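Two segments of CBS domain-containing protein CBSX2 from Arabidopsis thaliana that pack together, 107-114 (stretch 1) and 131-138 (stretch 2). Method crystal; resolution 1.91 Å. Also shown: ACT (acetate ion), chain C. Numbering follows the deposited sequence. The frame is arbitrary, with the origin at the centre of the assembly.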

# COMPACT_ATOMS: atom_id res chain seq x y z
N SER A 107 1.83 -21.56 5.19
CA SER A 107 2.19 -21.67 6.60
C SER A 107 2.92 -20.41 7.09
O SER A 107 4.00 -20.51 7.66
CB SER A 107 3.10 -22.89 6.76
OG SER A 107 3.27 -23.22 8.12
N PRO A 108 2.35 -19.23 6.81
CA PRO A 108 3.04 -17.99 7.18
C PRO A 108 3.03 -17.79 8.69
O PRO A 108 2.33 -18.52 9.41
CB PRO A 108 2.20 -16.90 6.49
CG PRO A 108 0.83 -17.49 6.39
CD PRO A 108 1.05 -18.96 6.15
N LEU A 109 3.83 -16.83 9.16
CA LEU A 109 3.78 -16.37 10.53
C LEU A 109 2.42 -15.80 10.79
O LEU A 109 1.92 -14.99 10.02
CB LEU A 109 4.82 -15.27 10.76
CG LEU A 109 6.25 -15.74 11.03
CD1 LEU A 109 7.14 -14.54 11.35
CD2 LEU A 109 6.24 -16.76 12.17
N VAL A 110 1.81 -16.21 11.90
CA VAL A 110 0.55 -15.61 12.32
C VAL A 110 0.55 -15.24 13.81
O VAL A 110 1.38 -15.71 14.59
CB VAL A 110 -0.67 -16.52 12.06
CG1 VAL A 110 -0.70 -16.99 10.60
CG2 VAL A 110 -0.67 -17.70 13.02
N VAL A 111 -0.41 -14.41 14.20
CA VAL A 111 -0.59 -14.08 15.60
C VAL A 111 -2.04 -14.36 15.96
O VAL A 111 -2.84 -14.72 15.10
CB VAL A 111 -0.26 -12.60 15.88
CG1 VAL A 111 1.22 -12.34 15.66
CG2 VAL A 111 -1.10 -11.70 15.00
N ARG A 112 -2.35 -14.22 17.25
CA ARG A 112 -3.71 -14.36 17.74
C ARG A 112 -4.20 -12.97 18.14
O ARG A 112 -3.39 -12.06 18.28
CB ARG A 112 -3.69 -15.30 18.94
CG ARG A 112 -2.96 -16.59 18.59
CD ARG A 112 -3.82 -17.38 17.65
NE ARG A 112 -4.96 -17.81 18.42
CZ ARG A 112 -5.06 -19.01 18.97
NH1 ARG A 112 -4.10 -19.92 18.74
NH2 ARG A 112 -6.11 -19.31 19.69
N ASP A 113 -5.50 -12.78 18.35
CA ASP A 113 -5.94 -11.45 18.79
C ASP A 113 -5.41 -11.11 20.19
O ASP A 113 -5.30 -9.93 20.55
CB ASP A 113 -7.47 -11.29 18.73
CG ASP A 113 -8.22 -12.32 19.54
OD1 ASP A 113 -7.65 -12.94 20.47
OD2 ASP A 113 -9.41 -12.50 19.23
N SER A 114 -5.06 -12.13 20.96
CA SER A 114 -4.55 -11.96 22.32
C SER A 114 -3.05 -11.68 22.34
O SER A 114 -2.49 -11.37 23.38
CB SER A 114 -4.82 -13.22 23.14
OG SER A 114 -4.31 -14.36 22.46
N ARG A 131 3.05 -8.22 6.99
CA ARG A 131 1.77 -8.21 7.69
C ARG A 131 1.70 -9.52 8.43
O ARG A 131 2.40 -10.47 8.07
CB ARG A 131 0.61 -8.14 6.70
CG ARG A 131 0.77 -7.11 5.61
CD ARG A 131 -0.17 -7.44 4.46
NE ARG A 131 -0.14 -6.43 3.41
CZ ARG A 131 0.71 -6.43 2.39
NH1 ARG A 131 1.62 -7.39 2.28
NH2 ARG A 131 0.66 -5.47 1.48
N LEU A 132 0.87 -9.59 9.46
CA LEU A 132 0.67 -10.82 10.20
C LEU A 132 -0.80 -11.16 10.15
O LEU A 132 -1.62 -10.44 10.69
CB LEU A 132 1.11 -10.66 11.66
CG LEU A 132 2.59 -10.38 11.84
CD1 LEU A 132 2.88 -9.91 13.27
CD2 LEU A 132 3.40 -11.62 11.50
N PRO A 133 -1.14 -12.26 9.46
CA PRO A 133 -2.52 -12.72 9.53
C PRO A 133 -2.85 -12.99 10.99
O PRO A 133 -1.99 -13.43 11.75
CB PRO A 133 -2.50 -14.03 8.74
CG PRO A 133 -1.32 -13.89 7.79
CD PRO A 133 -0.30 -13.11 8.60
N VAL A 134 -4.08 -12.71 11.40
CA VAL A 134 -4.51 -13.04 12.76
C VAL A 134 -5.49 -14.18 12.65
O VAL A 134 -6.45 -14.11 11.87
CB VAL A 134 -5.17 -11.84 13.45
CG1 VAL A 134 -5.37 -12.12 14.96
CG2 VAL A 134 -4.33 -10.59 13.25
N VAL A 135 -5.24 -15.25 13.39
CA VAL A 135 -6.11 -16.40 13.37
C VAL A 135 -6.78 -16.66 14.73
O VAL A 135 -6.34 -16.17 15.77
CB VAL A 135 -5.35 -17.67 12.93
CG1 VAL A 135 -4.76 -17.46 11.52
CG2 VAL A 135 -4.25 -18.00 13.92
N ASP A 136 -7.86 -17.43 14.70
CA ASP A 136 -8.51 -17.89 15.91
C ASP A 136 -8.02 -19.28 16.27
O ASP A 136 -7.10 -19.78 15.65
CB ASP A 136 -10.02 -17.88 15.76
CG ASP A 136 -10.53 -18.88 14.74
OD1 ASP A 136 -9.78 -19.78 14.29
OD2 ASP A 136 -11.72 -18.76 14.39
N ALA A 137 -8.65 -19.90 17.27
CA ALA A 137 -8.13 -21.14 17.83
C ALA A 137 -8.25 -22.28 16.83
O ALA A 137 -7.60 -23.31 16.95
CB ALA A 137 -8.86 -21.49 19.12
N ASP A 138 -9.11 -22.06 15.84
CA ASP A 138 -9.31 -23.00 14.74
C ASP A 138 -8.47 -22.68 13.51
O ASP A 138 -8.66 -23.29 12.46
CB ASP A 138 -10.77 -22.99 14.31
CG ASP A 138 -11.63 -23.79 15.22
OD1 ASP A 138 -11.14 -24.83 15.71
OD2 ASP A 138 -12.79 -23.38 15.46
C ACT C . -3.07 -4.71 3.80
O ACT C . -2.21 -3.82 3.61
OXT ACT C . -2.69 -5.87 3.53
CH3 ACT C . -4.44 -4.41 4.32
O HOH W 1 2.99 -12.93 7.45
O HOH W 2 -7.15 -15.09 18.09

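Only two direct hydrogen bonds join these stretches, both made by Val111, and a water lies near each end of that short parallel pairing, linking backbone atoms of the two stretches. Val111 N donates to Pro133 O (3.1 Å), and Val135 N donates to Val111 O (3.0 Å); both are nearly straight, at 165° and 164°. One residue of stretch 1 thus spans two residues of stretch 2, as parallel strands require, with Val134 lying abreast of Val111 at a CA-CA distance of 5.0 Å. Val134 CA also approaches Val111 O to 3.3 Å in a CA-H...O contact, so this carbonyl is met by both an amide and a CA hydrogen.

Proline fits at 133 because the pairing asks only for its carbonyl. Its ring nitrogen has no hydrogen to give, and Leu109 O packs instead against Pro133 CD at 3.2 Å. Water 1 donates to Arg131 O (2.6 Å from the water oxygen) and, weakly, to Leu109 O (3.5 Å). Beyond the other end, water 2 accepts from Asp113 N (2.9 Å) and donates to Val135 O (2.7 Å), bridging backbone atoms that stand 4.3 Å apart, Asp113 N to Val135 O.

The side chains pack in two layers. On the face carrying Val111 and Val134, Val111 CG2 meets Val134 CG2 at 3.8 Å while Val111 CG1 meets Leu132 CD1 at the same distance of 3.8 Å. All three residues are buried, and their wholly apolar side chains bring no polar group into this buried space. Leu132 also reaches Leu109, with its CD2 4.0 Å from Leu109 CB, so its two methyls touch different residues. Val134 CG1 lies 3.5 Å from both Arg112 C and Asp113 N, packing against the backbone as stretch 1 leaves the pairing.

Val110 extends the apolar contact: its CG1 lies 3.9 Å from Pro133 CB and its CG2 3.7 Å from Val135 CG2. Pro108 adds a looser contact, CG to Pro133 CG at 4.4 Å. Val135 is buried, with chi1 in the m well; Arg112 CD packs against it, 3.8 Å from Val135 CG2 and 3.4 Å from Val135 O.

Arg112 suits this surface position because its long chain can lay CD against Val135 and carry the guanidinium on to Ala137. Three successive m rotamers fold the chain back over stretch 2, bringing Arg112 NH2 to 3.3 Å from Ala137 CA and 3.6 Å from Ala137 CB. Ala137 N and Asp136 C lie over one face of the guanidinium. Although Arg112 NE is 3.4 Å from Val135 O, the angle is too poor for a hydrogen bond, so the arginine contributes mainly by packing.

Together the stretches bury 533 Å², summed over both sides. Arg131 turns its end away from this contact; its NE makes weak hydrogen bonds to acetate OXT (2.6 Å) and O (3.3 Å).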